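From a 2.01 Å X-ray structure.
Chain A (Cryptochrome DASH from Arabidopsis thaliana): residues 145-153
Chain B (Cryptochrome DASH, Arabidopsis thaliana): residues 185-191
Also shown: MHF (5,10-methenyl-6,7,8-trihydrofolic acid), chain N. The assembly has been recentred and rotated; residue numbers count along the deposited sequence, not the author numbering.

Chain A 145-153: ETCSEEVDV
Chain B (185-191) PFDVFDL

Two closely related chains of Arabidopsis cryptochrome DASH meet here over a modest patch, 283 Å² summed over both sides, with a folate bound to both. Chain A comes out of a loop, with A:Cys147 (-90/158) at the N-cap position, and enters a helix at A:Ser148 (phi/psi -40/-56). A:Val151 N and A:Asp152 N close its first turns on A:Cys147 O and A:Ser148 O at 3.0 and 2.9 Å. Chain B is mostly loop, with a 3-10 segment at B:Val188 and B:Phe189. The register runs antiparallel: the CA atoms of A:Ser148 and B:Phe189 lie 6.4 Å apart, those of A:Asp152 and B:Asp187 5.8 Å.

B:Asp187, the most covered residue, points toward chain A with chi1 t. Its OD2 accepts from B:Phe189 N at 3.2 Å, nearly linearly, which steadies the start of the 3-10 segment; OD1 of B:Asp187 faces CG1 of A:Val151 at 3.2 Å. A water bridges the chains, donating to A:Val151 O at 3.0 Å and to B:Asp187 OD1 at 2.9 Å. A:Val151, chi1 t, points toward chain B and lays CG1 against the carboxylate of B:Asp187; separately, its backbone O takes the water.

A:Ser148 makes the direct hydrogen bond. Its CB points sideways, and chi1 t (162°) carries OG to B:Asp190 OD2 at 2.7 Å, OG donating. A short hydroxyl suits this buried site, where it donates to the carboxylate. B:Asp190, chi1 m, points toward chain A and serves two partners: its OD1 accepts from folate N at 3.0 Å. Across the ligand, A:Glu149 N donates to folate O4 at 2.9 Å, so the cofactor ties both chains together.

B:Phe189 (chi1 -88°) covers the loop end of the patch, its CE2 4.0 Å from A:Thr146 O, which meets the ring obliquely.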

# COMPACT_ATOMS: atom_id res chain seq x y z
N GLU A 145 9.85 0.08 5.55
CA GLU A 145 9.65 -1.35 5.36
C GLU A 145 8.28 -1.60 4.72
O GLU A 145 7.51 -0.65 4.51
CB GLU A 145 9.79 -2.10 6.69
CG GLU A 145 11.22 -2.13 7.23
CD GLU A 145 12.12 -3.12 6.50
OE1 GLU A 145 11.71 -3.70 5.47
OE2 GLU A 145 13.26 -3.33 6.98
N THR A 146 7.99 -2.86 4.39
CA THR A 146 6.80 -3.20 3.59
C THR A 146 5.77 -4.11 4.25
O THR A 146 4.58 -4.00 3.94
CB THR A 146 7.21 -3.85 2.25
OG1 THR A 146 7.96 -5.04 2.51
CG2 THR A 146 8.04 -2.88 1.41
N CYS A 147 6.20 -5.02 5.12
CA CYS A 147 5.28 -6.01 5.71
C CYS A 147 4.61 -5.57 7.01
O CYS A 147 5.10 -4.69 7.71
CB CYS A 147 5.99 -7.34 5.93
SG CYS A 147 6.54 -8.08 4.38
N SER A 148 3.48 -6.22 7.29
CA SER A 148 2.58 -5.93 8.41
C SER A 148 3.26 -5.58 9.74
O SER A 148 2.99 -4.52 10.32
CB SER A 148 1.66 -7.14 8.63
OG SER A 148 1.05 -7.11 9.91
N GLU A 149 4.12 -6.46 10.22
CA GLU A 149 4.75 -6.27 11.53
C GLU A 149 5.59 -5.00 11.56
O GLU A 149 5.53 -4.23 12.52
CB GLU A 149 5.59 -7.49 11.92
CG GLU A 149 4.73 -8.68 12.27
CD GLU A 149 5.52 -9.96 12.49
OE1 GLU A 149 6.77 -9.95 12.43
OE2 GLU A 149 4.86 -11.00 12.73
N GLU A 150 6.35 -4.77 10.49
CA GLU A 150 7.30 -3.67 10.42
C GLU A 150 6.57 -2.34 10.27
O GLU A 150 6.96 -1.34 10.87
CB GLU A 150 8.27 -3.84 9.26
CG GLU A 150 9.37 -4.87 9.48
CD GLU A 150 8.85 -6.28 9.62
OE1 GLU A 150 8.01 -6.70 8.79
OE2 GLU A 150 9.26 -6.96 10.58
N VAL A 151 5.52 -2.34 9.45
CA VAL A 151 4.71 -1.15 9.25
C VAL A 151 3.90 -0.81 10.50
O VAL A 151 3.65 0.36 10.78
CB VAL A 151 3.80 -1.28 8.00
CG1 VAL A 151 2.96 -0.04 7.83
CG2 VAL A 151 4.67 -1.47 6.75
N ASP A 152 3.51 -1.82 11.28
CA ASP A 152 2.83 -1.56 12.56
C ASP A 152 3.78 -0.86 13.53
O ASP A 152 3.36 0.05 14.26
CB ASP A 152 2.29 -2.86 13.17
CG ASP A 152 1.29 -2.60 14.29
OD1 ASP A 152 0.31 -1.85 14.06
OD2 ASP A 152 1.47 -3.13 15.41
N VAL A 153 5.05 -1.26 13.55
CA VAL A 153 6.04 -0.58 14.39
C VAL A 153 6.23 0.88 13.95
O VAL A 153 6.34 1.77 14.79
CB VAL A 153 7.40 -1.32 14.44
CG1 VAL A 153 8.43 -0.51 15.24
CG2 VAL A 153 7.23 -2.70 15.07
N PRO B 185 -5.76 2.77 15.09
CA PRO B 185 -5.14 1.81 16.00
C PRO B 185 -4.57 0.58 15.29
O PRO B 185 -4.26 -0.41 15.93
CB PRO B 185 -6.30 1.43 16.93
CG PRO B 185 -7.52 1.61 16.12
CD PRO B 185 -7.22 2.60 15.02
N PHE B 186 -4.43 0.66 13.97
CA PHE B 186 -3.82 -0.40 13.16
C PHE B 186 -3.36 0.20 11.84
O PHE B 186 -3.89 1.22 11.41
CB PHE B 186 -4.81 -1.55 12.91
CG PHE B 186 -6.27 -1.13 12.91
CD1 PHE B 186 -6.75 -0.24 11.96
CD2 PHE B 186 -7.14 -1.62 13.87
CE1 PHE B 186 -8.09 0.15 11.96
CE2 PHE B 186 -8.48 -1.23 13.88
CZ PHE B 186 -8.95 -0.34 12.93
N ASP B 187 -2.35 -0.41 11.21
CA ASP B 187 -2.00 -0.03 9.83
C ASP B 187 -3.08 -0.61 8.93
O ASP B 187 -3.72 -1.61 9.28
CB ASP B 187 -0.62 -0.53 9.38
CG ASP B 187 -0.25 -0.01 7.98
OD1 ASP B 187 0.06 1.21 7.87
OD2 ASP B 187 -0.31 -0.79 7.00
N VAL B 188 -3.29 0.04 7.79
CA VAL B 188 -4.38 -0.33 6.89
C VAL B 188 -4.25 -1.74 6.33
O VAL B 188 -5.25 -2.37 5.99
CB VAL B 188 -4.58 0.72 5.76
CG1 VAL B 188 -4.90 2.09 6.36
CG2 VAL B 188 -3.35 0.79 4.85
N PHE B 189 -3.03 -2.27 6.26
CA PHE B 189 -2.83 -3.67 5.86
C PHE B 189 -3.50 -4.65 6.84
O PHE B 189 -3.83 -5.77 6.46
CB PHE B 189 -1.33 -3.99 5.72
CG PHE B 189 -0.78 -3.69 4.34
CD1 PHE B 189 -1.33 -2.69 3.54
CD2 PHE B 189 0.31 -4.40 3.86
CE1 PHE B 189 -0.80 -2.42 2.28
CE2 PHE B 189 0.84 -4.14 2.60
CZ PHE B 189 0.29 -3.16 1.81
N ASP B 190 -3.72 -4.20 8.07
CA ASP B 190 -4.40 -5.00 9.09
C ASP B 190 -5.79 -4.44 9.43
O ASP B 190 -6.31 -4.69 10.51
CB ASP B 190 -3.52 -5.08 10.35
CG ASP B 190 -2.40 -6.10 10.22
OD1 ASP B 190 -2.70 -7.31 10.15
OD2 ASP B 190 -1.22 -5.71 10.20
N LEU B 191 -6.40 -3.71 8.50
CA LEU B 191 -7.76 -3.20 8.70
C LEU B 191 -8.72 -4.37 8.95
O LEU B 191 -8.69 -5.36 8.21
CB LEU B 191 -8.23 -2.43 7.46
CG LEU B 191 -9.49 -1.58 7.63
CD1 LEU B 191 -9.15 -0.29 8.36
CD2 LEU B 191 -10.14 -1.30 6.26
N1 MHF N . 7.99 -11.55 9.35
C2 MHF N . 8.17 -10.23 9.26
NA2 MHF N . 9.44 -9.77 9.33
N3 MHF N . 7.16 -9.34 9.10
C4 MHF N . 5.87 -9.74 9.02
O4 MHF N . 4.92 -8.92 8.89
C4A MHF N . 5.60 -11.19 9.15
N5 MHF N . 4.34 -11.79 9.06
C6 MHF N . 4.26 -13.01 9.87
C7 MHF N . 5.25 -14.00 9.27
N8 MHF N . 6.59 -13.42 9.39
C8A MHF N . 6.77 -12.08 9.30
C9 MHF N . 2.79 -13.38 9.82
N10 MHF N . 2.18 -12.19 9.20
C11 MHF N . 3.11 -11.07 9.36
C12 MHF N . -1.98 -11.43 9.34
C13 MHF N . -1.06 -10.38 9.48
C14 MHF N . 0.30 -10.63 9.46
C15 MHF N . 0.79 -11.93 9.31
C16 MHF N . -0.12 -12.98 9.13
C17 MHF N . -1.50 -12.73 9.16
C MHF N . -3.47 -11.17 9.35
O MHF N . -4.19 -12.04 8.91
N MHF N . -3.99 -10.00 9.74
CA MHF N . -5.41 -9.69 9.56
CB MHF N . -5.83 -8.51 10.45
CG MHF N . -5.55 -8.71 11.94
CD MHF N . -6.13 -10.01 12.46
OE1 MHF N . -5.32 -10.90 12.83
OE2 MHF N . -7.37 -10.14 12.50
CT MHF N . -5.76 -9.35 8.14
O1 MHF N . -6.98 -9.30 7.85
O2 MHF N . -4.86 -9.09 7.29
O HOH W 1 2.14 2.51 9.34